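Local coordinates for foldase protein PrsA 2 (PDB 6VJ4) that catalyses cis-trans isomerisation of peptidyl-prolyl bonds, helps secreted proteins fold outside the cell after translocation, and is important for secretion of the protective antigen, at residues D36-K41 and Q231-K236; D104-E109 and K199-Y204; I110-I115 and G157-G162. All blocks are in the same frame, centred on the assembly; numbering follows the deposited sequence. Where two conformers were deposited one is given.

In the fold
The three contacts fall into two groups. Contact 1 joins helices 28-41 and 223-236 from near the two ends of the modelled chain, and between its segments lie the residues of both other contacts. Contacts 2 and 3 belong to the PpiC-type rotamase region and what leads into and out of it; their centres are about 14 Å apart and they touch, the side chain of E109 packing on Y158 and F159. Contact 1 stands well apart, its centre about 34 Å and 35 Å from those of contacts 2 and 3. Strand 110-117, which starts in contact 3, carries H114, which hydrogen-bonds to H191 and D146; the H114-H191 pair is consistent with the paired histidines of parvulin-type active sites.

Contact 1. Residues D36-K41 and Q231-K236; sequences DVITKK and QSELKK
V37 and L234 mark the closest backbone approach of two helices, their CA atoms 7.1 Å apart where the short axes of 36-41 and 231-236 cross at 79° with a closest separation of 10.3 Å. The apolar part of the contact is small: CD2 of L234 reaches CG2 of V37 at 3.6 Å and lies a little farther from V37 CB and CG1. CG of L234 is anti to its own carbonyl carbon (chi1 -60°), and the branch beyond it brings CD2 to the valine. Next to this pair, I38 brings its terminal CD1 to 3.8 Å from CG of E233, touching the aliphatic part of the glutamate obliquely. The E233 chain is bent at chi2, and its carboxylate lies beside K41. The lysine is extended throughout and crosses the glutamate at about a right angle; its NZ forms a salt bridge to E233 OE1 at 3.2 Å, approaching from 47° above the carboxylate plane, with a second, weak bond from NZ to OE2 at 3.4 Å. OE2 has another partner in the hydroxyl of Y42, so the carboxylate is held by both K41 and Y42. K236 NZ lies 5.0 Å from K41 NZ, and the two like charges near the carboxylate would tend to favour its ionised form. I38 also packs on S88 and M89 of helix 76-95, and V37 touches L29 of the second subunit. The whole is a steeply crossed helix-helix packing, an apolar centre bordered by a salt bridge, that ties the N-terminal helix 28-41 to the C-terminal helix 223-236.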
ATOM      1  N   ASP A  36       5.541   0.667   8.520  1.00 67.08           N
ATOM      2  CA  ASP A  36       6.084   1.977   8.057  1.00 73.71           C
ATOM      3  C   ASP A  36       5.037   3.084   8.239  1.00 68.35           C
ATOM      4  O   ASP A  36       5.427   4.195   8.644  1.00 69.63           O
ATOM      5  CB  ASP A  36       6.566   1.917   6.604  1.00 77.84           C
ATOM      6  CG  ASP A  36       7.961   1.336   6.436  1.00 83.93           C
ATOM      7  OD1 ASP A  36       8.293   0.380   7.170  1.00 89.11           O
ATOM      8  OD2 ASP A  36       8.714   1.861   5.589  1.00 91.06           O
ATOM      9  N   VAL A  37       3.771   2.801   7.926  1.00 65.62           N
ATOM     10  CA  VAL A  37       2.684   3.818   8.061  1.00 63.37           C
ATOM     11  C   VAL A  37       2.561   4.226   9.535  1.00 58.76           C
ATOM     12  O   VAL A  37       2.578   5.439   9.809  1.00 59.60           O
ATOM     13  CB  VAL A  37       1.347   3.289   7.507  1.00 64.28           C
ATOM     14  CG1 VAL A  37       0.195   4.246   7.784  1.00 63.04           C
ATOM     15  CG2 VAL A  37       1.440   2.983   6.020  1.00 65.71           C
ATOM     16  N   ILE A  38       2.470   3.248  10.442  1.00 55.17           N
ATOM     17  CA  ILE A  38       2.313   3.537  11.901  1.00 52.25           C
ATOM     18  C   ILE A  38       3.571   4.218  12.451  1.00 51.84           C
ATOM     19  O   ILE A  38       3.426   5.265  13.116  1.00 50.01           O
ATOM     20  CB  ILE A  38       1.988   2.242  12.670  1.00 52.75           C
ATOM     21  CG1 ILE A  38       0.693   1.612  12.157  1.00 55.38           C
ATOM     22  CG2 ILE A  38       1.949   2.485  14.171  1.00 52.22           C
ATOM     23  CD1 ILE A  38      -0.495   2.550  12.164  1.00 57.54           C
ATOM     24  N   THR A  39       4.751   3.657  12.170  1.00 52.00           N
ATOM     25  CA  THR A  39       6.026   4.196  12.722  1.00 53.83           C
ATOM     26  C   THR A  39       6.312   5.600  12.178  1.00 54.07           C
ATOM     27  O   THR A  39       7.016   6.351  12.874  1.00 53.15           O
ATOM     28  CB  THR A  39       7.194   3.240  12.449  1.00 56.16           C
ATOM     29  OG1 THR A  39       7.261   3.006  11.042  1.00 55.15           O
ATOM     30  CG2 THR A  39       7.055   1.928  13.186  1.00 55.08           C
ATOM     31  N   LYS A  40       5.812   5.932  10.983  1.00 57.55           N
ATOM     32  CA  LYS A  40       6.066   7.284  10.414  1.00 63.81           C
ATOM     33  C   LYS A  40       5.115   8.299  11.062  1.00 60.84           C
ATOM     34  O   LYS A  40       5.579   9.417  11.375  1.00 59.41           O
ATOM     35  CB  LYS A  40       5.880   7.307   8.893  1.00 67.08           C
ATOM     36  CG  LYS A  40       6.196   8.645   8.233  1.00 77.04           C
ATOM     37  CD  LYS A  40       5.856   8.708   6.757  1.00 81.66           C
ATOM     38  CE  LYS A  40       6.226  10.032   6.121  1.00 87.68           C
ATOM     39  NZ  LYS A  40       7.692  10.250   6.121  1.00 94.19           N
ATOM     40  N   LYS A  41       3.841   7.931  11.238  1.00 57.58           N
ATOM     41  CA  LYS A  41       2.831   8.875  11.796  1.00 58.08           C
ATOM     42  C   LYS A  41       2.993   9.018  13.314  1.00 55.93           C
ATOM     43  O   LYS A  41       2.882  10.157  13.814  1.00 56.53           O
ATOM     44  CB  LYS A  41       1.405   8.421  11.467  1.00 58.51           C
ATOM     45  CG  LYS A  41       0.325   9.363  11.984  1.00 62.16           C
ATOM     46  CD  LYS A  41      -1.078   9.030  11.549  1.00 65.85           C
ATOM     47  CE  LYS A  41      -2.084  10.018  12.106  1.00 70.45           C
ATOM     48  NZ  LYS A  41      -3.475   9.663  11.738  1.00 75.51           N
ATOM     49  N   GLN A 231      -6.079  -0.931   9.829  1.00 74.15           N
ATOM     50  CA  GLN A 231      -6.837  -0.913   8.544  1.00 80.54           C
ATOM     51  C   GLN A 231      -7.351   0.504   8.253  1.00 80.06           C
ATOM     52  O   GLN A 231      -7.293   0.925   7.081  1.00 79.72           O
ATOM     53  CB  GLN A 231      -8.014  -1.889   8.597  1.00 87.56           C
ATOM     54  CG  GLN A 231      -7.604  -3.347   8.753  1.00 91.03           C
ATOM     55  CD  GLN A 231      -8.800  -4.260   8.899  1.00 96.35           C
ATOM     56  OE1 GLN A 231      -9.950  -3.825   8.853  1.00 96.82           O
ATOM     57  NE2 GLN A 231      -8.535  -5.544   9.083  1.00100.04           N
ATOM     58  N   SER A 232      -7.853   1.199   9.277  1.00 80.07           N
ATOM     59  CA  SER A 232      -8.376   2.578   9.088  1.00 84.17           C
ATOM     60  C   SER A 232      -7.221   3.527   8.750  1.00 84.34           C
ATOM     61  O   SER A 232      -7.414   4.402   7.889  1.00 87.75           O
ATOM     62  CB  SER A 232      -9.138   3.051  10.299  1.00 84.74           C
ATOM     63  OG  SER A 232      -8.305   3.073  11.447  1.00 85.76           O
ATOM     64  N   GLU A 233      -6.061   3.335   9.387  1.00 72.41           N
ATOM     65  CA  GLU A 233      -4.875   4.207   9.167  1.00 72.43           C
ATOM     66  C   GLU A 233      -4.390   4.043   7.718  1.00 73.06           C
ATOM     67  O   GLU A 233      -4.090   5.069   7.070  1.00 66.61           O
ATOM     68  CB  GLU A 233      -3.789   3.866  10.188  1.00 75.87           C
ATOM     69  CG  GLU A 233      -2.915   5.045  10.570  1.00 81.21           C
ATOM     70  CD  GLU A 233      -3.663   6.181  11.253  1.00 80.62           C
ATOM     71  OE1 GLU A 233      -4.452   6.861  10.577  1.00 82.67           O
ATOM     72  OE2 GLU A 233      -3.499   6.343  12.476  1.00 82.98           O
ATOM     73  N   LEU A 234      -4.323   2.802   7.226  1.00 74.47           N
ATOM     74  CA  LEU A 234      -3.930   2.563   5.812  1.00 80.21           C
ATOM     75  C   LEU A 234      -4.970   3.223   4.895  1.00 79.76           C
ATOM     76  O   LEU A 234      -4.562   3.840   3.895  1.00 80.59           O
ATOM     77  CB  LEU A 234      -3.841   1.055   5.549  1.00 81.63           C
ATOM     78  CG  LEU A 234      -2.834   0.284   6.405  1.00 82.56           C
ATOM     79  CD1 LEU A 234      -2.913  -1.209   6.121  1.00 82.88           C
ATOM     80  CD2 LEU A 234      -1.419   0.793   6.183  1.00 83.14           C
ATOM     81  N   LYS A 235      -6.259   3.110   5.245  1.00 82.22           N
ATOM     82  CA  LYS A 235      -7.367   3.696   4.438  1.00 84.37           C
ATOM     83  C   LYS A 235      -7.242   5.226   4.420  1.00 78.66           C
ATOM     84  O   LYS A 235      -7.469   5.819   3.347  1.00 78.67           O
ATOM     85  CB  LYS A 235      -8.724   3.244   4.986  1.00 88.83           C
ATOM     86  CG  LYS A 235      -9.931   3.670   4.159  1.00 91.22           C
ATOM     87  CD  LYS A 235     -11.244   3.115   4.667  1.00 93.96           C
ATOM     88  CE  LYS A 235     -12.423   3.509   3.803  1.00 94.58           C
ATOM     89  NZ  LYS A 235     -13.687   2.929   4.311  1.00 97.00           N
ATOM     90  N   LYS A 236      -6.901   5.841   5.558  1.00 78.96           N
ATOM     91  CA  LYS A 236      -6.716   7.317   5.603  1.00 77.86           C
ATOM     92  C   LYS A 236      -5.548   7.699   4.688  1.00 78.84           C
ATOM     93  O   LYS A 236      -5.566   8.821   4.154  1.00 80.31           O
ATOM     94  CB  LYS A 236      -6.475   7.800   7.037  1.00 79.91           C
ATOM     95  CG  LYS A 236      -7.684   7.694   7.957  1.00 84.48           C
ATOM     96  CD  LYS A 236      -7.438   8.207   9.358  1.00 86.93           C
ATOM     97  CE  LYS A 236      -8.658   8.088  10.247  1.00 90.32           C
ATOM     98  NZ  LYS A 236      -8.395   8.607  11.608  1.00 93.76           N
TER

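Contact 2. Residues D104-E109 and K199-Y204; sequences DHYKPE and KDLKPY
Y106 lies between L201 and Y204, which cover opposite faces of its ring. CD2 of L201 sits over one face in a CH-pi contact, 3.6 Å from the ring centroid and closest to CZ. On the other face Y204 presents the edge of its ring, CD1 coming to 3.8 Å from CG of Y106, in a T-shaped pair with planes at 84°; Y204 CB also lies over this face. The phenol end is fixed by a short hydrogen bond, Y106 OH to the carbonyl O of K202 at 2.6 Å, with that oxygen at the ring edge. Y106 is the centre of an inverse gamma turn.

Farther along, a nearly linear hydrogen bond joins the backbones, K199 N to E109 O at 2.9 Å. In one of two deposited K199 conformers, its side chain runs alongside E109 in the same direction, with a weak, tentative salt bridge from K199 NZ to E109 OE1 at 3.4 Å and a water linking NZ to E109 OE2. Another water joins E109 N to D200 O.

Outside this shell, the hydroxyl of Y204 bonds to E99, K107 pairs with E169, and K199 probably makes a cation-pi contact with Y158. The two antiparallel connections, helix 99-104 to strand 110-117 and strand 189-198 to helix 204-220, thus lie together where the rotamase sheet meets the flanking helices.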
ATOM      1  N   ASP A 104     -18.131   9.964  26.572  1.00 31.46           N
ATOM      2  CA  ASP A 104     -19.103   8.898  26.195  1.00 32.14           C
ATOM      3  C   ASP A 104     -19.060   7.730  27.185  1.00 29.72           C
ATOM      4  O   ASP A 104     -20.002   6.903  27.141  1.00 29.68           O
ATOM      5  CB  ASP A 104     -18.854   8.357  24.785  1.00 34.15           C
ATOM      6  CG  ASP A 104     -19.192   9.333  23.677  1.00 41.99           C
ATOM      7  OD1 ASP A 104     -19.891  10.343  23.967  1.00 43.59           O
ATOM      8  OD2 ASP A 104     -18.739   9.086  22.529  1.00 47.33           O
ATOM      9  N   HIS A 105     -18.002   7.631  27.989  1.00 28.09           N
ATOM     10  CA  HIS A 105     -17.866   6.535  28.983  1.00 29.31           C
ATOM     11  C   HIS A 105     -18.100   7.077  30.394  1.00 25.69           C
ATOM     12  O   HIS A 105     -17.824   6.351  31.333  1.00 25.73           O
ATOM     13  CB  HIS A 105     -16.506   5.842  28.845  1.00 31.73           C
ATOM     14  CG  HIS A 105     -16.380   5.033  27.602  1.00 37.70           C
ATOM     15  ND1 HIS A 105     -16.246   5.613  26.352  1.00 38.15           N
ATOM     16  CD2 HIS A 105     -16.395   3.694  27.406  1.00 41.43           C
ATOM     17  CE1 HIS A 105     -16.173   4.666  25.440  1.00 42.51           C
ATOM     18  NE2 HIS A 105     -16.264   3.478  26.058  1.00 42.99           N
ATOM     19  N   TYR A 106     -18.587   8.312  30.513  1.00 24.77           N
ATOM     20  CA  TYR A 106     -18.894   8.875  31.851  1.00 23.79           C
ATOM     21  C   TYR A 106     -20.296   8.415  32.226  1.00 23.44           C
ATOM     22  O   TYR A 106     -21.292   9.073  31.877  1.00 22.72           O
ATOM     23  CB  TYR A 106     -18.760  10.391  31.866  1.00 24.52           C
ATOM     24  CG  TYR A 106     -19.133  11.025  33.176  1.00 24.66           C
ATOM     25  CD1 TYR A 106     -18.375  10.834  34.321  1.00 25.17           C
ATOM     26  CD2 TYR A 106     -20.202  11.890  33.255  1.00 24.74           C
ATOM     27  CE1 TYR A 106     -18.700  11.458  35.513  1.00 25.68           C
ATOM     28  CE2 TYR A 106     -20.536  12.529  34.439  1.00 25.37           C
ATOM     29  CZ  TYR A 106     -19.790  12.305  35.581  1.00 25.91           C
ATOM     30  OH  TYR A 106     -20.148  12.934  36.743  1.00 26.18           O
ATOM     31  N   LYS A 107     -20.336   7.263  32.870  1.00 24.21           N
ATOM     32  CA  LYS A 107     -21.598   6.630  33.310  1.00 24.07           C
ATOM     33  C   LYS A 107     -21.364   5.930  34.631  1.00 23.73           C
ATOM     34  O   LYS A 107     -20.254   5.490  34.934  1.00 23.39           O
ATOM     35  CB  LYS A 107     -22.070   5.589  32.304  1.00 24.05           C
ATOM     36  CG  LYS A 107     -22.264   6.076  30.887  1.00 25.16           C
ATOM     37  CD  LYS A 107     -22.834   4.993  29.995  1.00 27.47           C
ATOM     38  CE  LYS A 107     -22.815   5.399  28.542  1.00 29.12           C
ATOM     39  NZ  LYS A 107     -23.334   4.318  27.668  1.00 30.79           N
ATOM     40  N   PRO A 108     -22.409   5.783  35.452  1.00 22.76           N
ATOM     41  CA  PRO A 108     -22.269   5.066  36.706  1.00 23.75           C
ATOM     42  C   PRO A 108     -21.948   3.588  36.475  1.00 23.10           C
ATOM     43  O   PRO A 108     -22.366   3.039  35.460  1.00 21.63           O
ATOM     44  CB  PRO A 108     -23.644   5.166  37.374  1.00 25.17           C
ATOM     45  CG  PRO A 108     -24.594   5.594  36.277  1.00 26.86           C
ATOM     46  CD  PRO A 108     -23.781   6.241  35.179  1.00 24.75           C
ATOM     47  N   GLU A 109     -21.149   3.020  37.377  1.00 24.01           N
ATOM     48  CA  GLU A 109     -20.926   1.559  37.385  1.00 24.58           C
ATOM     49  C   GLU A 109     -22.297   0.929  37.648  1.00 23.39           C
ATOM     50  O   GLU A 109     -23.046   1.460  38.497  1.00 23.04           O
ATOM     51  CB  GLU A 109     -19.875   1.297  38.465  1.00 29.15           C
ATOM     52  CG  GLU A 109     -19.222  -0.051  38.441  1.00 35.84           C
ATOM     53  CD  GLU A 109     -18.120  -0.234  39.480  1.00 37.40           C
ATOM     54  OE1 GLU A 109     -17.769   0.742  40.167  1.00 41.50           O
ATOM     55  OE2 GLU A 109     -17.622  -1.353  39.596  1.00 48.02           O
ATOM     56  N   LYS A 199     -24.288   2.506  40.872  0.50 24.33           N
ATOM     57  CA  LYS A 199     -23.442   3.248  41.840  0.50 26.01           C
ATOM     58  C   LYS A 199     -23.540   4.752  41.634  0.50 26.87           C
ATOM     59  O   LYS A 199     -23.784   5.194  40.501  0.50 23.34           O
ATOM     60  CB  LYS A 199     -21.979   2.848  41.689  0.50 26.11           C
ATOM     61  CG  LYS A 199     -21.723   1.395  42.027  0.50 26.93           C
ATOM     62  CD  LYS A 199     -20.292   1.083  42.277  0.50 29.62           C
ATOM     63  CE  LYS A 199     -20.123  -0.309  42.840  0.50 29.83           C
ATOM     64  NZ  LYS A 199     -18.713  -0.598  43.172  0.50 33.59           N
ATOM     65  N   ASP A 200     -23.270   5.490  42.715  1.00 27.94           N
ATOM     66  CA  ASP A 200     -23.206   6.957  42.628  1.00 31.18           C
ATOM     67  C   ASP A 200     -22.089   7.299  41.633  1.00 29.45           C
ATOM     68  O   ASP A 200     -21.111   6.495  41.478  1.00 28.61           O
ATOM     69  CB  ASP A 200     -22.947   7.536  44.023  1.00 34.50           C
ATOM     70  CG  ASP A 200     -23.992   7.139  45.066  1.00 43.23           C
ATOM     71  OD1 ASP A 200     -25.172   6.967  44.686  1.00 46.89           O
ATOM     72  OD2 ASP A 200     -23.617   6.962  46.261  1.00 47.80           O
ATOM     73  N   LEU A 201     -22.230   8.423  40.948  1.00 27.91           N
ATOM     74  CA  LEU A 201     -21.206   8.848  39.972  1.00 26.03           C
ATOM     75  C   LEU A 201     -20.573  10.151  40.463  1.00 28.72           C
ATOM     76  O   LEU A 201     -21.311  11.114  40.749  1.00 27.65           O
ATOM     77  CB  LEU A 201     -21.879   8.997  38.609  1.00 24.93           C
ATOM     78  CG  LEU A 201     -20.970   9.409  37.459  1.00 24.92           C
ATOM     79  CD1 LEU A 201     -19.839   8.417  37.266  1.00 26.77           C
ATOM     80  CD2 LEU A 201     -21.766   9.572  36.175  1.00 26.28           C
ATOM     81  N   LYS A 202     -19.246  10.163  40.589  0.50 28.12           N
ATOM     82  CA  LYS A 202     -18.525  11.385  41.013  0.50 30.63           C
ATOM     83  C   LYS A 202     -18.519  12.374  39.856  0.50 28.70           C
ATOM     84  O   LYS A 202     -18.785  12.016  38.712  0.50 23.73           O
ATOM     85  CB  LYS A 202     -17.103  11.034  41.459  0.50 33.61           C
ATOM     86  CG  LYS A 202     -16.995  10.381  42.829  0.50 37.48           C
ATOM     87  CD  LYS A 202     -15.585   9.952  43.172  0.50 39.81           C
ATOM     88  CE  LYS A 202     -15.466   9.324  44.545  0.50 44.42           C
ATOM     89  NZ  LYS A 202     -16.249   8.068  44.638  0.50 44.83           N
ATOM     90  N   PRO A 203     -18.219  13.663  40.104  1.00 29.73           N
ATOM     91  CA  PRO A 203     -18.184  14.642  39.027  1.00 30.92           C
ATOM     92  C   PRO A 203     -17.155  14.254  37.966  1.00 28.36           C
ATOM     93  O   PRO A 203     -16.130  13.661  38.294  1.00 30.09           O
ATOM     94  CB  PRO A 203     -17.773  15.934  39.743  1.00 33.28           C
ATOM     95  CG  PRO A 203     -18.185  15.701  41.167  1.00 34.92           C
ATOM     96  CD  PRO A 203     -17.872  14.249  41.415  1.00 34.81           C
ATOM     97  N   TYR A 204     -17.455  14.619  36.730  1.00 28.13           N
ATOM     98  CA  TYR A 204     -16.609  14.300  35.558  1.00 26.97           C
ATOM     99  C   TYR A 204     -15.134  14.645  35.794  1.00 29.16           C
ATOM    100  O   TYR A 204     -14.293  13.804  35.537  1.00 29.75           O
ATOM    101  CB  TYR A 204     -17.148  15.015  34.327  1.00 28.47           C
ATOM    102  CG  TYR A 204     -16.363  14.750  33.076  1.00 27.83           C
ATOM    103  CD1 TYR A 204     -16.372  13.498  32.497  1.00 28.69           C
ATOM    104  CD2 TYR A 204     -15.582  15.733  32.494  1.00 31.50           C
ATOM    105  CE1 TYR A 204     -15.643  13.232  31.356  1.00 30.76           C
ATOM    106  CE2 TYR A 204     -14.845  15.483  31.351  1.00 32.48           C
ATOM    107  CZ  TYR A 204     -14.895  14.227  30.770  1.00 32.34           C
ATOM    108  OH  TYR A 204     -14.172  13.959  29.645  1.00 37.22           O
TER
HETATM  109  O   HOH W   1     -20.032   4.778  39.403  1.00 25.46           O
HETATM  110  O   HOH W   2     -16.862  -2.698  41.685  1.00 55.03           O

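Contact 3. Residues I110-I115 and G157-G162; sequences IKASHI and GYFHSG
F159 N donates to I110 O at 2.8 Å, and the return bond from I110 N to F159 O is 3.1 Å, making I110 and F159 an antiparallel hydrogen-bonded pair. The same I110 O also receives a CA-H contact from Y158, at 3.2 Å from its CA, and lies over one face of the F159 ring, toward the rim. CG of F159 stands between its backbone N and carbonyl carbon (chi1 56°), and the ring lies against I110; CD1 of the isoleucine reaches CZ of F159 at 3.7 Å, while A112 CB packs more loosely on CE1.

K111 and Y158 meet on the other face of the sheet. CB of K111 lies over the centre of the tyrosine ring, 3.5 Å from the centroid and only 5° off its normal. A water bonds to Y158 OH at 2.7 Å and weakly to K111 NZ. G157 brings its carbonyl near K111 CA, but this O, like A112 N, is buried here without a hydrogen-bonding partner in the model.

I110 and F159 face helix 166-174, touching Y173 and F168 respectively. Strand 155-159 borders the four-stranded antiparallel sheet within the chain, and strand 110-117 separates it from strand 189-198.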
ATOM      1  N   ILE A 110     -22.627  -0.134  36.922  1.00 22.11           N
ATOM      2  CA  ILE A 110     -23.944  -0.805  37.111  1.00 21.58           C
ATOM      3  C   ILE A 110     -23.738  -2.293  37.353  1.00 21.27           C
ATOM      4  O   ILE A 110     -22.709  -2.852  36.949  1.00 22.66           O
ATOM      5  CB  ILE A 110     -24.899  -0.595  35.929  1.00 21.33           C
ATOM      6  CG1 ILE A 110     -24.252  -0.961  34.591  1.00 21.64           C
ATOM      7  CG2 ILE A 110     -25.432   0.831  35.913  1.00 21.21           C
ATOM      8  CD1 ILE A 110     -25.243  -1.080  33.435  1.00 22.02           C
ATOM      9  N   LYS A 111     -24.718  -2.879  38.021  1.00 21.63           N
ATOM     10  CA  LYS A 111     -24.721  -4.333  38.213  1.00 20.47           C
ATOM     11  C   LYS A 111     -25.934  -4.857  37.463  1.00 19.43           C
ATOM     12  O   LYS A 111     -26.997  -4.234  37.522  1.00 20.88           O
ATOM     13  CB  LYS A 111     -24.772  -4.711  39.693  1.00 22.12           C
ATOM     14  CG  LYS A 111     -24.733  -6.202  39.946  1.00 24.79           C
ATOM     15  CD  LYS A 111     -24.599  -6.548  41.393  1.00 26.95           C
ATOM     16  CE  LYS A 111     -25.757  -6.081  42.236  1.00 31.18           C
ATOM     17  NZ  LYS A 111     -25.692  -6.717  43.583  1.00 40.63           N
ATOM     18  N   ALA A 112     -25.733  -5.945  36.751  1.00 18.97           N
ATOM     19  CA  ALA A 112     -26.860  -6.539  36.019  1.00 18.96           C
ATOM     20  C   ALA A 112     -26.718  -8.051  35.997  1.00 19.26           C
ATOM     21  O   ALA A 112     -25.598  -8.587  36.175  1.00 21.29           O
ATOM     22  CB  ALA A 112     -26.897  -6.037  34.592  1.00 19.36           C
ATOM     23  N   SER A 113     -27.839  -8.686  35.751  1.00 19.19           N
ATOM     24  CA  SER A 113     -27.837 -10.140  35.457  1.00 19.29           C
ATOM     25  C   SER A 113     -28.308 -10.311  34.023  1.00 18.32           C
ATOM     26  O   SER A 113     -29.022  -9.433  33.504  1.00 19.66           O
ATOM     27  CB  SER A 113     -28.713 -10.938  36.389  1.00 20.14           C
ATOM     28  OG  SER A 113     -28.269 -10.784  37.728  1.00 21.76           O
ATOM     29  N   HIS A 114     -27.973 -11.436  33.394  1.00 18.96           N
ATOM     30  CA  HIS A 114     -28.528 -11.651  32.044  1.00 18.32           C
ATOM     31  C   HIS A 114     -28.657 -13.148  31.779  1.00 18.49           C
ATOM     32  O   HIS A 114     -28.021 -13.979  32.508  1.00 19.69           O
ATOM     33  CB  HIS A 114     -27.703 -10.996  30.927  1.00 19.42           C
ATOM     34  CG  HIS A 114     -26.441 -11.687  30.543  1.00 20.32           C
ATOM     35  ND1 HIS A 114     -26.035 -11.781  29.214  1.00 22.89           N
ATOM     36  CD2 HIS A 114     -25.481 -12.311  31.271  1.00 21.34           C
ATOM     37  CE1 HIS A 114     -24.873 -12.426  29.157  1.00 23.06           C
ATOM     38  NE2 HIS A 114     -24.519 -12.790  30.402  1.00 22.92           N
ATOM     39  N   ILE A 115     -29.511 -13.433  30.814  1.00 18.66           N
ATOM     40  CA  ILE A 115     -29.658 -14.788  30.230  1.00 19.61           C
ATOM     41  C   ILE A 115     -29.337 -14.639  28.748  1.00 20.25           C
ATOM     42  O   ILE A 115     -29.984 -13.789  28.105  1.00 21.45           O
ATOM     43  CB  ILE A 115     -31.073 -15.312  30.469  1.00 19.74           C
ATOM     44  CG1 ILE A 115     -31.351 -15.372  31.973  1.00 19.97           C
ATOM     45  CG2 ILE A 115     -31.283 -16.640  29.753  1.00 21.62           C
ATOM     46  CD1 ILE A 115     -32.759 -15.649  32.318  1.00 22.07           C
ATOM     47  N   GLY A 157     -22.112  -9.021  38.116  1.00 23.03           N
ATOM     48  CA  GLY A 157     -21.474  -8.122  39.097  1.00 24.11           C
ATOM     49  C   GLY A 157     -21.451  -6.696  38.568  1.00 23.70           C
ATOM     50  O   GLY A 157     -22.068  -6.443  37.528  1.00 22.55           O
ATOM     51  N   TYR A 158     -20.788  -5.799  39.289  1.00 23.20           N
ATOM     52  CA  TYR A 158     -20.662  -4.396  38.829  1.00 23.26           C
ATOM     53  C   TYR A 158     -19.630  -4.291  37.707  1.00 24.06           C
ATOM     54  O   TYR A 158     -18.542  -4.921  37.799  1.00 26.74           O
ATOM     55  CB  TYR A 158     -20.279  -3.484  39.993  1.00 25.73           C
ATOM     56  CG  TYR A 158     -21.463  -3.078  40.827  1.00 25.16           C
ATOM     57  CD1 TYR A 158     -22.265  -2.025  40.424  1.00 25.80           C
ATOM     58  CD2 TYR A 158     -21.806  -3.761  41.983  1.00 26.31           C
ATOM     59  CE1 TYR A 158     -23.389  -1.655  41.143  1.00 25.51           C
ATOM     60  CE2 TYR A 158     -22.913  -3.386  42.730  1.00 26.72           C
ATOM     61  CZ  TYR A 158     -23.698  -2.324  42.309  1.00 26.36           C
ATOM     62  OH  TYR A 158     -24.833  -1.996  42.977  1.00 28.05           O
ATOM     63  N   PHE A 159     -19.950  -3.485  36.699  1.00 24.28           N
ATOM     64  CA  PHE A 159     -19.024  -3.235  35.570  1.00 25.54           C
ATOM     65  C   PHE A 159     -19.179  -1.789  35.116  1.00 27.08           C
ATOM     66  O   PHE A 159     -20.224  -1.162  35.342  1.00 24.82           O
ATOM     67  CB  PHE A 159     -19.272  -4.218  34.427  1.00 25.36           C
ATOM     68  CG  PHE A 159     -20.686  -4.229  33.915  1.00 24.19           C
ATOM     69  CD1 PHE A 159     -21.634  -5.073  34.481  1.00 26.08           C
ATOM     70  CD2 PHE A 159     -21.073  -3.403  32.879  1.00 25.57           C
ATOM     71  CE1 PHE A 159     -22.939  -5.076  34.022  1.00 25.80           C
ATOM     72  CE2 PHE A 159     -22.384  -3.408  32.415  1.00 26.40           C
ATOM     73  CZ  PHE A 159     -23.313  -4.246  32.992  1.00 26.58           C
ATOM     74  N   HIS A 160     -18.119  -1.267  34.512  0.70 27.09           N
ATOM     75  CA  HIS A 160     -18.149   0.119  33.992  0.70 27.69           C
ATOM     76  C   HIS A 160     -18.515   0.151  32.509  0.70 26.91           C
ATOM     77  O   HIS A 160     -18.423  -0.865  31.808  0.70 26.74           O
ATOM     78  CB  HIS A 160     -16.780   0.787  34.215  0.70 32.31           C
ATOM     79  CG  HIS A 160     -16.471   1.144  35.633  0.70 34.09           C
ATOM     80  ND1 HIS A 160     -16.743   2.400  36.158  0.70 36.01           N
ATOM     81  CD2 HIS A 160     -15.882   0.442  36.627  0.70 39.24           C
ATOM     82  CE1 HIS A 160     -16.345   2.445  37.412  0.70 38.86           C
ATOM     83  NE2 HIS A 160     -15.826   1.255  37.728  0.70 39.98           N
ATOM     84  N   SER A 161     -18.851   1.343  32.041  1.00 25.23           N
ATOM     85  CA  SER A 161     -19.100   1.587  30.610  1.00 27.12           C
ATOM     86  C   SER A 161     -17.875   1.097  29.819  1.00 29.14           C
ATOM     87  O   SER A 161     -16.723   1.378  30.248  1.00 31.13           O
ATOM     88  CB  SER A 161     -19.326   3.073  30.394  1.00 28.22           C
ATOM     89  OG  SER A 161     -19.521   3.363  29.020  1.00 30.73           O
ATOM     90  N   GLY A 162     -18.099   0.397  28.716  1.00 29.00           N
ATOM     91  CA  GLY A 162     -17.009  -0.146  27.887  1.00 34.16           C
ATOM     92  C   GLY A 162     -16.698  -1.594  28.198  1.00 33.43           C
ATOM     93  O   GLY A 162     -16.010  -2.227  27.376  1.00 36.86           O
TER
HETATM   94  O   HOH W   3     -25.496  -3.661  44.962  1.00 31.27           O